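Local coordinates for cutm, flavoprotein of carbon monoxide dehydrogenase (Hydrogenophaga pseudoflava, PDB 1FFV), which binds FAD as the flavoprotein subunit of carbon monoxide dehydrogenase and probably passes electrons from CO oxidation on to an external acceptor, at residues G122-A127 with Y183-R188; I52-I57 with G73-E78; E133-L138 with R144-A149. All coordinates share one frame; numbering follows the deposited sequence.

Contact 1. Residues G122-A127 with Y183-R188; sequences GNDHPA and YEKLKR. With FAD (flavin-adenine dinucleotide), chain J.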
loop_
_atom_site.group_PDB
_atom_site.type_symbol
_atom_site.label_atom_id
_atom_site.label_comp_id
_atom_site.label_asym_id
_atom_site.label_seq_id
_atom_site.Cartn_x
_atom_site.Cartn_y
_atom_site.Cartn_z
ATOM N N GLY C 122 -39.251 17.592 26.318
ATOM C CA GLY C 122 -38.708 18.196 25.123
ATOM C C GLY C 122 -39.400 17.782 23.838
ATOM O O GLY C 122 -39.326 18.504 22.849
ATOM N N ASN C 123 -40.037 16.613 23.833
ATOM C CA ASN C 123 -40.734 16.115 22.648
ATOM C C ASN C 123 -41.985 16.948 22.310
ATOM O O ASN C 123 -42.561 17.600 23.184
ATOM C CB ASN C 123 -41.086 14.636 22.827
ATOM C CG ASN C 123 -39.890 13.703 22.609
ATOM O OD1 ASN C 123 -40.076 12.491 22.623
ATOM N ND2 ASN C 123 -38.699 14.246 22.388
ATOM N N ASP C 124 -42.398 16.921 21.045
ATOM C CA ASP C 124 -43.549 17.704 20.586
ATOM C C ASP C 124 -44.921 17.033 20.658
ATOM O O ASP C 124 -45.922 17.689 20.964
ATOM C CB ASP C 124 -43.309 18.204 19.160
ATOM C CG ASP C 124 -42.064 19.071 19.042
ATOM O OD1 ASP C 124 -42.008 20.151 19.662
ATOM O OD2 ASP C 124 -41.131 18.668 18.325
ATOM N N HIS C 125 -44.981 15.734 20.380
ATOM C CA HIS C 125 -46.258 15.034 20.407
ATOM C C HIS C 125 -47.013 15.084 21.720
ATOM O O HIS C 125 -48.240 15.054 21.710
ATOM C CB HIS C 125 -46.123 13.600 19.904
ATOM C CG HIS C 125 -46.044 13.507 18.417
ATOM N ND1 HIS C 125 -47.059 13.946 17.595
ATOM C CD2 HIS C 125 -45.056 13.078 17.599
ATOM C CE1 HIS C 125 -46.700 13.793 16.334
ATOM N NE2 HIS C 125 -45.489 13.267 16.309
ATOM N N PRO C 126 -46.305 15.098 22.869
ATOM C CA PRO C 126 -47.081 15.161 24.112
ATOM C C PRO C 126 -48.045 16.368 24.117
ATOM O O PRO C 126 -49.254 16.187 24.252
ATOM C CB PRO C 126 -45.992 15.263 25.180
ATOM C CG PRO C 126 -44.915 14.387 24.607
ATOM C CD PRO C 126 -44.884 14.810 23.154
ATOM N N ALA C 127 -47.534 17.579 23.897
ATOM C CA ALA C 127 -48.402 18.760 23.879
ATOM C C ALA C 127 -49.420 18.675 22.743
ATOM O O ALA C 127 -50.589 19.000 22.927
ATOM C CB ALA C 127 -47.582 20.047 23.761
ATOM N N TYR C 183 -49.049 25.344 16.021
ATOM C CA TYR C 183 -47.966 24.821 16.844
ATOM C C TYR C 183 -46.784 25.755 16.644
ATOM O O TYR C 183 -46.141 25.738 15.594
ATOM C CB TYR C 183 -47.546 23.401 16.472
ATOM C CG TYR C 183 -46.608 22.819 17.506
ATOM C CD1 TYR C 183 -46.956 22.835 18.860
ATOM C CD2 TYR C 183 -45.358 22.299 17.153
ATOM C CE1 TYR C 183 -46.091 22.358 19.840
ATOM C CE2 TYR C 183 -44.475 21.813 18.137
ATOM C CZ TYR C 183 -44.858 21.850 19.478
ATOM O OH TYR C 183 -44.028 21.389 20.473
ATOM N N GLU C 184 -46.562 26.632 17.613
ATOM C CA GLU C 184 -45.450 27.573 17.545
ATOM C C GLU C 184 -44.298 26.982 18.337
ATOM O O GLU C 184 -44.423 26.757 19.542
ATOM C CB GLU C 184 -45.849 28.930 18.130
ATOM C CG GLU C 184 -46.922 29.673 17.341
ATOM C CD GLU C 184 -46.460 30.122 15.962
ATOM O OE1 GLU C 184 -45.331 30.647 15.831
ATOM O OE2 GLU C 184 -47.241 29.951 15.001
ATOM N N LYS C 185 -43.186 26.718 17.656
ATOM C CA LYS C 185 -42.013 26.140 18.302
ATOM C C LYS C 185 -40.742 26.992 18.157
ATOM O O LYS C 185 -40.236 27.204 17.049
ATOM C CB LYS C 185 -41.784 24.720 17.760
ATOM C CG LYS C 185 -40.504 24.034 18.206
ATOM C CD LYS C 185 -40.391 22.671 17.524
ATOM C CE LYS C 185 -39.136 21.910 17.941
ATOM N NZ LYS C 185 -39.098 20.551 17.342
ATOM N N LEU C 186 -40.242 27.484 19.291
ATOM C CA LEU C 186 -39.027 28.293 19.339
ATOM C C LEU C 186 -37.876 27.290 19.451
ATOM O O LEU C 186 -37.818 26.521 20.409
ATOM C CB LEU C 186 -39.054 29.187 20.579
ATOM C CG LEU C 186 -38.287 30.511 20.615
ATOM C CD1 LEU C 186 -37.904 30.774 22.051
ATOM C CD2 LEU C 186 -37.040 30.482 19.755
ATOM N N LYS C 187 -36.941 27.329 18.510
ATOM C CA LYS C 187 -35.821 26.377 18.497
ATOM C C LYS C 187 -34.528 27.046 18.003
ATOM O O LYS C 187 -34.585 27.911 17.123
ATOM C CB LYS C 187 -36.182 25.234 17.540
ATOM C CG LYS C 187 -36.474 25.786 16.157
ATOM C CD LYS C 187 -37.027 24.812 15.166
ATOM C CE LYS C 187 -37.259 25.567 13.861
ATOM N NZ LYS C 187 -38.191 24.851 12.965
ATOM N N ARG C 188 -33.372 26.618 18.533
ATOM C CA ARG C 188 -32.069 27.173 18.129
ATOM C C ARG C 188 -31.762 26.918 16.663
ATOM O O ARG C 188 -31.124 27.736 15.998
ATOM C CB ARG C 188 -30.916 26.567 18.936
ATOM C CG ARG C 188 -30.835 26.973 20.383
ATOM C CD ARG C 188 -30.942 25.736 21.218
ATOM N NE ARG C 188 -29.761 25.503 22.027
ATOM C CZ ARG C 188 -29.319 24.302 22.382
ATOM N NH1 ARG C 188 -29.952 23.200 21.991
ATOM N NH2 ARG C 188 -28.263 24.209 23.174
HETATM P PA FAD J . -37.722 4.676 20.777
HETATM O O1A FAD J . -37.818 3.207 20.789
HETATM O O2A FAD J . -36.517 5.263 20.572
HETATM O O5B FAD J . -38.205 5.043 22.141
HETATM C C5B FAD J . -39.471 4.609 22.595
HETATM C C4B FAD J . -39.491 4.738 24.112
HETATM O O4B FAD J . -40.896 4.517 24.447
HETATM C C3B FAD J . -38.835 3.628 24.889
HETATM O O3B FAD J . -38.750 3.809 26.256
HETATM C C2B FAD J . -39.675 2.468 24.400
HETATM O O2B FAD J . -39.447 1.337 25.171
HETATM C C1B FAD J . -41.055 3.028 24.546
HETATM N N9A FAD J . -41.992 2.744 23.473
HETATM C C8A FAD J . -41.820 2.963 22.130
HETATM N N7A FAD J . -42.875 2.596 21.408
HETATM C C5A FAD J . -43.771 2.110 22.327
HETATM C C6A FAD J . -45.114 1.570 22.175
HETATM N N6A FAD J . -45.732 1.437 21.033
HETATM N N1A FAD J . -45.700 1.186 23.345
HETATM C C2A FAD J . -45.097 1.308 24.549
HETATM N N3A FAD J . -43.880 1.793 24.783
HETATM C C4A FAD J . -43.252 2.191 23.638
HETATM N N1 FAD J . -38.582 14.494 19.004
HETATM C C2 FAD J . -39.388 15.545 19.043
HETATM O O2 FAD J . -40.493 15.459 19.463
HETATM N N3 FAD J . -38.992 16.828 18.594
HETATM C C4 FAD J . -37.741 17.053 18.089
HETATM O O4 FAD J . -37.440 18.167 17.710
HETATM C C4X FAD J . -36.840 15.912 18.044
HETATM N N5 FAD J . -35.604 16.073 17.563
HETATM C C5X FAD J . -34.799 14.977 17.539
HETATM C C6 FAD J . -33.510 15.160 17.035
HETATM C C7 FAD J . -32.625 14.133 16.966
HETATM C C7M FAD J . -31.236 14.363 16.420
HETATM C C8 FAD J . -33.006 12.818 17.411
HETATM C C8M FAD J . -32.040 11.659 17.348
HETATM C C9 FAD J . -34.299 12.613 17.916
HETATM C C9A FAD J . -35.187 13.680 17.978
HETATM N N10 FAD J . -36.512 13.543 18.483
HETATM C C10 FAD J . -37.324 14.617 18.521
HETATM C "C1'" FAD J . -36.982 12.191 18.934
HETATM C "C2'" FAD J . -37.864 11.196 18.046
HETATM O "O2'" FAD J . -38.667 12.317 17.793
HETATM C "C3'" FAD J . -37.811 10.331 19.291
HETATM O "O3'" FAD J . -37.370 9.661 18.087
HETATM C "C4'" FAD J . -38.659 9.082 19.406
HETATM O "O4'" FAD J . -38.794 9.984 20.552
HETATM C "C5'" FAD J . -38.640 8.060 20.548
HETATM O "O5'" FAD J . -39.576 7.487 19.370
HETATM P P FAD J . -39.085 6.186 18.732
HETATM O O1P FAD J . -40.226 5.795 17.764
HETATM O O2P FAD J . -37.857 6.296 18.104
HETATM O O3P FAD J . -38.884 5.210 19.817
HETATM O O HOH W 1 -39.497 19.988 20.608
#
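A single buried carboxylate, that of Asp124, is shared among a tyrosine, a lysine and the flavin. Tyr183 OH donates to Asp124 OD1 over a notably short 2.5 Å. The hydroxyl meets that oxygen on its anti side, the oxygen lies at the edge of the ring and in its plane, and the carboxylate is turned 79° against the ring. Lys185 NZ forms a salt bridge with Asp124 OD2, 2.9 Å, donating to it on the syn side, and flavin N3 gives the same OD2 an N-H bond of 2.8 Å. Aspartate suits the place because one carboxylate ties protein and cofactor together: OD1 serves Tyr183 and a water, OD2 serves Lys185 and the flavin. Lysine suits strand 180-186 because its chain is long: with CG trans to the backbone nitrogen (chi1 173°) and every later bond extended, Lys185 NZ also donates a hydrogen bond to flavin O4, 2.9 Å. Leu100 O is a further acceptor for this NZ. The contact thus joins the loop leading into helix 125-131, in the FAD-binding region, to strand 180-186 of the C-terminal region's antiparallel sheet, outermost within this chain, with the pyrimidine end of the isoalloxazine at the seam. Asp124 N donates to flavin O2 at 2.9 Å while OD2 accepts from N3, so that this one residue recognises two neighbouring groups. Lys185 reads the third, O4. The water donates to Asp124 OD1 and to Gly122 O, each at 2.7 Å, and accepts weakly from Lys185 NZ, tying the loop before the helix to the carboxylate. Thr217 of strand 208-217, whose side chain also touches Asp124, is hydrogen-bonded to Tyr183 OH, which helps fix where the phenol can point.

Contact 2. Residues I52-I57 with G73-E78; sequences IDINRI and GAMTVE. With FAD (flavin-adenine dinucleotide), chain J.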
loop_
_atom_site.group_PDB
_atom_site.type_symbol
_atom_site.label_atom_id
_atom_site.label_comp_id
_atom_site.label_asym_id
_atom_site.label_seq_id
_atom_site.Cartn_x
_atom_site.Cartn_y
_atom_site.Cartn_z
ATOM N N ILE C 52 -36.955 -5.560 22.849
ATOM C CA ILE C 52 -38.061 -6.183 22.143
ATOM C C ILE C 52 -38.462 -5.271 21.002
ATOM O O ILE C 52 -39.113 -4.245 21.206
ATOM C CB ILE C 52 -39.266 -6.420 23.068
ATOM C CG1 ILE C 52 -38.852 -7.314 24.232
ATOM C CG2 ILE C 52 -40.420 -7.053 22.286
ATOM C CD1 ILE C 52 -39.831 -7.284 25.364
ATOM N N ASP C 53 -38.041 -5.650 19.806
ATOM C CA ASP C 53 -38.330 -4.891 18.599
ATOM C C ASP C 53 -39.786 -5.085 18.176
ATOM O O ASP C 53 -40.229 -6.206 17.904
ATOM C CB ASP C 53 -37.380 -5.340 17.480
ATOM C CG ASP C 53 -37.398 -4.418 16.271
ATOM O OD1 ASP C 53 -38.331 -3.601 16.113
ATOM O OD2 ASP C 53 -36.456 -4.520 15.465
ATOM N N ILE C 54 -40.529 -3.985 18.127
ATOM C CA ILE C 54 -41.925 -4.040 17.720
ATOM C C ILE C 54 -42.159 -3.501 16.298
ATOM O O ILE C 54 -43.290 -3.181 15.942
ATOM C CB ILE C 54 -42.841 -3.319 18.741
ATOM C CG1 ILE C 54 -42.370 -1.876 18.961
ATOM C CG2 ILE C 54 -42.854 -4.086 20.060
ATOM C CD1 ILE C 54 -43.247 -1.069 19.896
ATOM N N ASN C 55 -41.102 -3.452 15.480
ATOM C CA ASN C 55 -41.189 -2.969 14.089
ATOM C C ASN C 55 -41.747 -3.979 13.092
ATOM O O ASN C 55 -41.991 -3.629 11.935
ATOM C CB ASN C 55 -39.818 -2.525 13.554
ATOM C CG ASN C 55 -39.418 -1.145 14.019
ATOM O OD1 ASN C 55 -38.691 -1.017 15.008
ATOM N ND2 ASN C 55 -39.864 -0.112 13.310
ATOM N N ARG C 56 -41.909 -5.230 13.509
ATOM C CA ARG C 56 -42.416 -6.265 12.611
ATOM C C ARG C 56 -43.826 -6.745 12.985
ATOM O O ARG C 56 -44.215 -7.879 12.691
ATOM C CB ARG C 56 -41.429 -7.437 12.561
ATOM C CG ARG C 56 -40.011 -7.059 12.108
ATOM C CD ARG C 56 -39.928 -6.772 10.611
ATOM N NE ARG C 56 -40.238 -7.960 9.811
ATOM N N ILE C 57 -44.592 -5.851 13.610
ATOM C CA ILE C 57 -45.962 -6.123 14.034
ATOM C C ILE C 57 -46.883 -5.216 13.217
ATOM O O ILE C 57 -47.020 -4.035 13.519
ATOM C CB ILE C 57 -46.134 -5.823 15.536
ATOM C CG1 ILE C 57 -45.151 -6.664 16.350
ATOM C CG2 ILE C 57 -47.545 -6.114 15.977
ATOM C CD1 ILE C 57 -45.161 -6.370 17.839
ATOM N N GLY C 73 -51.734 4.095 14.002
ATOM C CA GLY C 73 -50.927 3.034 14.586
ATOM C C GLY C 73 -49.744 3.609 15.348
ATOM O O GLY C 73 -49.077 4.525 14.864
ATOM N N ALA C 74 -49.483 3.081 16.540
ATOM C CA ALA C 74 -48.377 3.568 17.366
ATOM C C ALA C 74 -47.049 3.602 16.617
ATOM O O ALA C 74 -46.210 4.470 16.875
ATOM C CB ALA C 74 -48.245 2.724 18.623
ATOM N N MET C 75 -46.862 2.663 15.689
ATOM C CA MET C 75 -45.631 2.579 14.915
ATOM C C MET C 75 -45.595 3.428 13.644
ATOM O O MET C 75 -44.699 3.270 12.805
ATOM C CB MET C 75 -45.290 1.121 14.609
ATOM C CG MET C 75 -44.763 0.349 15.812
ATOM S SD MET C 75 -43.296 1.123 16.536
ATOM C CE MET C 75 -42.052 0.492 15.502
ATOM N N THR C 76 -46.573 4.320 13.496
ATOM C CA THR C 76 -46.594 5.208 12.344
ATOM C C THR C 76 -45.369 6.109 12.461
ATOM O O THR C 76 -45.118 6.721 13.494
ATOM C CB THR C 76 -47.849 6.110 12.309
ATOM O OG1 THR C 76 -49.019 5.297 12.180
ATOM C CG2 THR C 76 -47.781 7.083 11.135
ATOM N N VAL C 77 -44.606 6.167 11.385
ATOM C CA VAL C 77 -43.399 6.969 11.318
ATOM C C VAL C 77 -43.759 8.454 11.091
ATOM O O VAL C 77 -44.767 8.758 10.440
ATOM C CB VAL C 77 -42.487 6.352 10.220
ATOM C CG1 VAL C 77 -42.018 7.381 9.218
ATOM C CG2 VAL C 77 -41.344 5.593 10.868
ATOM N N GLU C 78 -42.958 9.367 11.647
ATOM C CA GLU C 78 -43.222 10.806 11.523
ATOM C C GLU C 78 -43.539 11.310 10.105
ATOM O O GLU C 78 -44.477 12.091 9.925
ATOM C CB GLU C 78 -42.085 11.631 12.133
ATOM C CG GLU C 78 -41.831 11.408 13.637
ATOM C CD GLU C 78 -42.958 11.928 14.541
ATOM O OE1 GLU C 78 -42.932 11.631 15.754
ATOM O OE2 GLU C 78 -43.865 12.643 14.055
HETATM P PA FAD J . -37.722 4.676 20.777
HETATM O O1A FAD J . -37.818 3.207 20.789
HETATM O O2A FAD J . -36.517 5.263 20.572
HETATM O O5B FAD J . -38.205 5.043 22.141
HETATM C C5B FAD J . -39.471 4.609 22.595
HETATM C C4B FAD J . -39.491 4.738 24.112
HETATM O O4B FAD J . -40.896 4.517 24.447
HETATM C C3B FAD J . -38.835 3.628 24.889
HETATM O O3B FAD J . -38.750 3.809 26.256
HETATM C C2B FAD J . -39.675 2.468 24.400
HETATM O O2B FAD J . -39.447 1.337 25.171
HETATM C C1B FAD J . -41.055 3.028 24.546
HETATM N N9A FAD J . -41.992 2.744 23.473
HETATM C C8A FAD J . -41.820 2.963 22.130
HETATM N N7A FAD J . -42.875 2.596 21.408
HETATM C C5A FAD J . -43.771 2.110 22.327
HETATM C C6A FAD J . -45.114 1.570 22.175
HETATM N N6A FAD J . -45.732 1.437 21.033
HETATM N N1A FAD J . -45.700 1.186 23.345
HETATM C C2A FAD J . -45.097 1.308 24.549
HETATM N N3A FAD J . -43.880 1.793 24.783
HETATM C C4A FAD J . -43.252 2.191 23.638
HETATM N N1 FAD J . -38.582 14.494 19.004
HETATM C C2 FAD J . -39.388 15.545 19.043
HETATM O O2 FAD J . -40.493 15.459 19.463
HETATM N N3 FAD J . -38.992 16.828 18.594
HETATM C C4 FAD J . -37.741 17.053 18.089
HETATM O O4 FAD J . -37.440 18.167 17.710
HETATM C C4X FAD J . -36.840 15.912 18.044
HETATM N N5 FAD J . -35.604 16.073 17.563
HETATM C C5X FAD J . -34.799 14.977 17.539
HETATM C C6 FAD J . -33.510 15.160 17.035
HETATM C C7 FAD J . -32.625 14.133 16.966
HETATM C C7M FAD J . -31.236 14.363 16.420
HETATM C C8 FAD J . -33.006 12.818 17.411
HETATM C C8M FAD J . -32.040 11.659 17.348
HETATM C C9 FAD J . -34.299 12.613 17.916
HETATM C C9A FAD J . -35.187 13.680 17.978
HETATM N N10 FAD J . -36.512 13.543 18.483
HETATM C C10 FAD J . -37.324 14.617 18.521
HETATM C "C1'" FAD J . -36.982 12.191 18.934
HETATM C "C2'" FAD J . -37.864 11.196 18.046
HETATM O "O2'" FAD J . -38.667 12.317 17.793
HETATM C "C3'" FAD J . -37.811 10.331 19.291
HETATM O "O3'" FAD J . -37.370 9.661 18.087
HETATM C "C4'" FAD J . -38.659 9.082 19.406
HETATM O "O4'" FAD J . -38.794 9.984 20.552
HETATM C "C5'" FAD J . -38.640 8.060 20.548
HETATM O "O5'" FAD J . -39.576 7.487 19.370
HETATM P P FAD J . -39.085 6.186 18.732
HETATM O O1P FAD J . -40.226 5.795 17.764
HETATM O O2P FAD J . -37.857 6.296 18.104
HETATM O O3P FAD J . -38.884 5.210 19.817
#
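Met75 reaches across to Ile54 and Asn55 with the end of its side chain. Its sulfur lies beside the isoleucine, Met75 SD to Ile54 CG1 being 4.0 Å, while the terminal methyl meets the Asn55 amide, with Met75 CE 3.4 Å from Asn55 CG. Nearer the backbone, Met75 CG packs against Ile54 O at 3.8 Å. The methionine reaches both residues because its chain bends at chi2 (-57°) and again at chi3 (-83°); an unbranched, flexible chain suits such a double reach. Both sides of the contact also touch the cofactor: Ile54 CD1 and Ala74 CB are each 3.7 Å from the adenine amino nitrogen N6A. The short side chain of Ala74 meets that nitrogen with its single methyl, whereas Ile54 offers it an apolar branch.

Behind this shell, two turns hold the residues in place. Asp53 OD1 accepts from Asn55 N at 2.8 Å, an Asx turn that leads into the type I turn Ile54-Ile57. In the other segment, the type I turn Gly73-Thr76 is closed twice, since Gly73 O accepts from Thr76 N at 2.9 Å and from Thr76 OG1 at 2.8 Å. Farther out, Tyr8 binds Asp53 OD2, and Ile54 pairs through its backbone with Leu31. The arrangement, a turn at the end of a parallel strand facing a turn after an antiparallel one, lines part of the adenine end of the FAD pocket.

Contact 3. Residues E133-L138 with R144-A149; sequences EAHFVL and RRTVPA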
loop_
_atom_site.group_PDB
_atom_site.type_symbol
_atom_site.label_atom_id
_atom_site.label_comp_id
_atom_site.label_asym_id
_atom_site.label_seq_id
_atom_site.Cartn_x
_atom_site.Cartn_y
_atom_site.Cartn_z
ATOM N N GLU C 133 -56.818 16.401 21.800
ATOM C CA GLU C 133 -57.633 15.562 22.682
ATOM C C GLU C 133 -57.535 14.074 22.375
ATOM O O GLU C 133 -58.521 13.337 22.466
ATOM C CB GLU C 133 -59.097 16.016 22.642
ATOM C CG GLU C 133 -59.315 17.441 23.095
ATOM C CD GLU C 133 -60.761 17.875 22.963
ATOM O OE1 GLU C 133 -61.560 17.592 23.878
ATOM O OE2 GLU C 133 -61.110 18.499 21.945
ATOM N N ALA C 134 -56.328 13.631 22.049
ATOM C CA ALA C 134 -56.090 12.237 21.722
ATOM C C ALA C 134 -56.256 11.302 22.912
ATOM O O ALA C 134 -56.293 11.727 24.068
ATOM C CB ALA C 134 -54.701 12.079 21.140
ATOM N N HIS C 135 -56.395 10.024 22.600
ATOM C CA HIS C 135 -56.512 8.979 23.600
ATOM C C HIS C 135 -55.613 7.853 23.114
ATOM O O HIS C 135 -55.461 7.643 21.911
ATOM C CB HIS C 135 -57.957 8.507 23.744
ATOM C CG HIS C 135 -58.838 9.478 24.466
ATOM N ND1 HIS C 135 -59.331 10.620 23.873
ATOM C CD2 HIS C 135 -59.312 9.475 25.733
ATOM C CE1 HIS C 135 -60.073 11.281 24.745
ATOM N NE2 HIS C 135 -60.079 10.606 25.880
ATOM N N PHE C 136 -54.986 7.159 24.051
ATOM C CA PHE C 136 -54.063 6.091 23.713
ATOM C C PHE C 136 -54.542 4.715 24.163
ATOM O O PHE C 136 -54.903 4.527 25.319
ATOM C CB PHE C 136 -52.701 6.389 24.344
ATOM C CG PHE C 136 -52.216 7.797 24.114
ATOM C CD1 PHE C 136 -52.291 8.381 22.853
ATOM C CD2 PHE C 136 -51.699 8.547 25.171
ATOM C CE1 PHE C 136 -51.864 9.692 22.646
ATOM C CE2 PHE C 136 -51.267 9.863 24.975
ATOM C CZ PHE C 136 -51.351 10.433 23.713
ATOM N N VAL C 137 -54.501 3.750 23.249
ATOM C CA VAL C 137 -54.907 2.376 23.540
ATOM C C VAL C 137 -53.693 1.556 23.992
ATOM O O VAL C 137 -52.715 1.438 23.253
ATOM C CB VAL C 137 -55.536 1.723 22.303
ATOM C CG1 VAL C 137 -55.959 0.304 22.610
ATOM C CG2 VAL C 137 -56.728 2.538 21.841
ATOM N N LEU C 138 -53.760 1.006 25.206
ATOM C CA LEU C 138 -52.665 0.211 25.776
ATOM C C LEU C 138 -53.038 -1.258 25.956
ATOM O O LEU C 138 -54.088 -1.578 26.518
ATOM C CB LEU C 138 -52.257 0.764 27.144
ATOM C CG LEU C 138 -52.183 2.279 27.312
ATOM C CD1 LEU C 138 -51.674 2.628 28.709
ATOM C CD2 LEU C 138 -51.289 2.877 26.236
ATOM N N ARG C 144 -57.009 -4.627 26.882
ATOM C CA ARG C 144 -56.768 -3.259 26.463
ATOM C C ARG C 144 -57.455 -2.243 27.358
ATOM O O ARG C 144 -58.435 -2.553 28.035
ATOM C CB ARG C 144 -57.195 -3.067 25.005
ATOM C CG ARG C 144 -56.336 -3.851 24.034
ATOM C CD ARG C 144 -56.671 -3.543 22.595
ATOM N NE ARG C 144 -55.748 -4.222 21.689
ATOM C CZ ARG C 144 -55.674 -4.002 20.381
ATOM N NH1 ARG C 144 -56.469 -3.114 19.798
ATOM N NH2 ARG C 144 -54.790 -4.667 19.651
ATOM N N ARG C 145 -56.897 -1.037 27.388
ATOM C CA ARG C 145 -57.434 0.067 28.170
ATOM C C ARG C 145 -57.070 1.328 27.409
ATOM O O ARG C 145 -56.015 1.391 26.766
ATOM C CB ARG C 145 -56.820 0.106 29.579
ATOM C CG ARG C 145 -55.359 0.544 29.627
ATOM C CD ARG C 145 -54.692 0.229 30.953
ATOM N NE ARG C 145 -54.625 1.380 31.847
ATOM C CZ ARG C 145 -53.502 1.878 32.371
ATOM N NH1 ARG C 145 -52.317 1.347 32.098
ATOM N NH2 ARG C 145 -53.574 2.887 33.225
ATOM N N THR C 146 -57.968 2.304 27.419
ATOM C CA THR C 146 -57.710 3.559 26.741
ATOM C C THR C 146 -57.596 4.677 27.764
ATOM O O THR C 146 -58.428 4.797 28.666
ATOM C CB THR C 146 -58.807 3.892 25.715
ATOM O OG1 THR C 146 -58.842 2.868 24.716
ATOM C CG2 THR C 146 -58.519 5.223 25.040
ATOM N N VAL C 147 -56.540 5.475 27.634
ATOM C CA VAL C 147 -56.297 6.592 28.532
ATOM C C VAL C 147 -56.150 7.878 27.724
ATOM O O VAL C 147 -55.727 7.840 26.561
ATOM C CB VAL C 147 -55.035 6.353 29.389
ATOM C CG1 VAL C 147 -55.271 5.185 30.346
ATOM C CG2 VAL C 147 -53.823 6.081 28.497
ATOM N N PRO C 148 -56.554 9.028 28.305
ATOM C CA PRO C 148 -56.456 10.320 27.617
ATOM C C PRO C 148 -55.042 10.895 27.622
ATOM O O PRO C 148 -54.253 10.628 28.532
ATOM C CB PRO C 148 -57.398 11.201 28.427
ATOM C CG PRO C 148 -57.188 10.695 29.806
ATOM C CD PRO C 148 -57.211 9.191 29.615
ATOM N N ALA C 149 -54.720 11.655 26.582
ATOM C CA ALA C 149 -53.420 12.306 26.482
ATOM C C ALA C 149 -53.332 13.256 27.677
ATOM O O ALA C 149 -52.319 13.305 28.373
ATOM C CB ALA C 149 -53.317 13.077 25.177
#
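The shortest polar bond between the strands is Phe136 N to Val147 O, 2.7 Å and nearly straight at 169°. Val147 N answers to Phe136 O at 3.0 Å, completing a hydrogen-bonded antiparallel pair. Leu138 and Arg145 form the next, with Leu138 N to Arg145 O at 2.8 Å and Arg145 N to Leu138 O at 3.0 Å. Beyond the strand end, Ala149 N still reaches Ala134 O at 3.0 Å, the donor standing above the carbonyl plane.

Side chains alternate. On the face of Phe136, Leu138 and Val147, with Arg145 at its margin, the Phe136 ring leans back toward the start of its strand, CG anti to the carbonyl carbon (chi1 -48°). Phe136 CZ touches Ala149 CB at 3.6 Å, a close approach that the small methyl suits. Leu138 CD1 packs on Val147 CG2 and reaches the guanidinium of Arg145, whose NH1 is salt-bridged to Glu165. On the more exposed face the imidazole of His135 meets Pro148 obliquely.

The strands are the arms of a beta hairpin, 135-140 with 143-148, the latter outermost in this chain's five-stranded antiparallel sheet. Strand 135-140 also borders strand 166-173, and Ser129 of helix 125-131 touches Ala134, Phe136 and Ala149.

In the fold
Contacts 1 and 2 address opposite ends of the same FAD, the flavin ring and the adenine respectively, and their centres lie about 22 Å apart. They are nevertheless joined directly through protein, since His125 NE2 and Glu78 OE2 are 2.8 Å apart, probably hydrogen-bonded. Contact 3 does not touch the cofactor, although the side chain of Leu138 comes to about 7 Å from it. Its tie to contact 1 is by chain continuity: helix 125-131 is followed by strand 135-140, and the nearest atoms of contacts 1 and 3 are about 5 Å apart. From contact 2 it is separated by about 7 Å between nearest atoms and about 17 Å between centres, yet strand 69-73, which leads into 73-78, belongs to the same sheet.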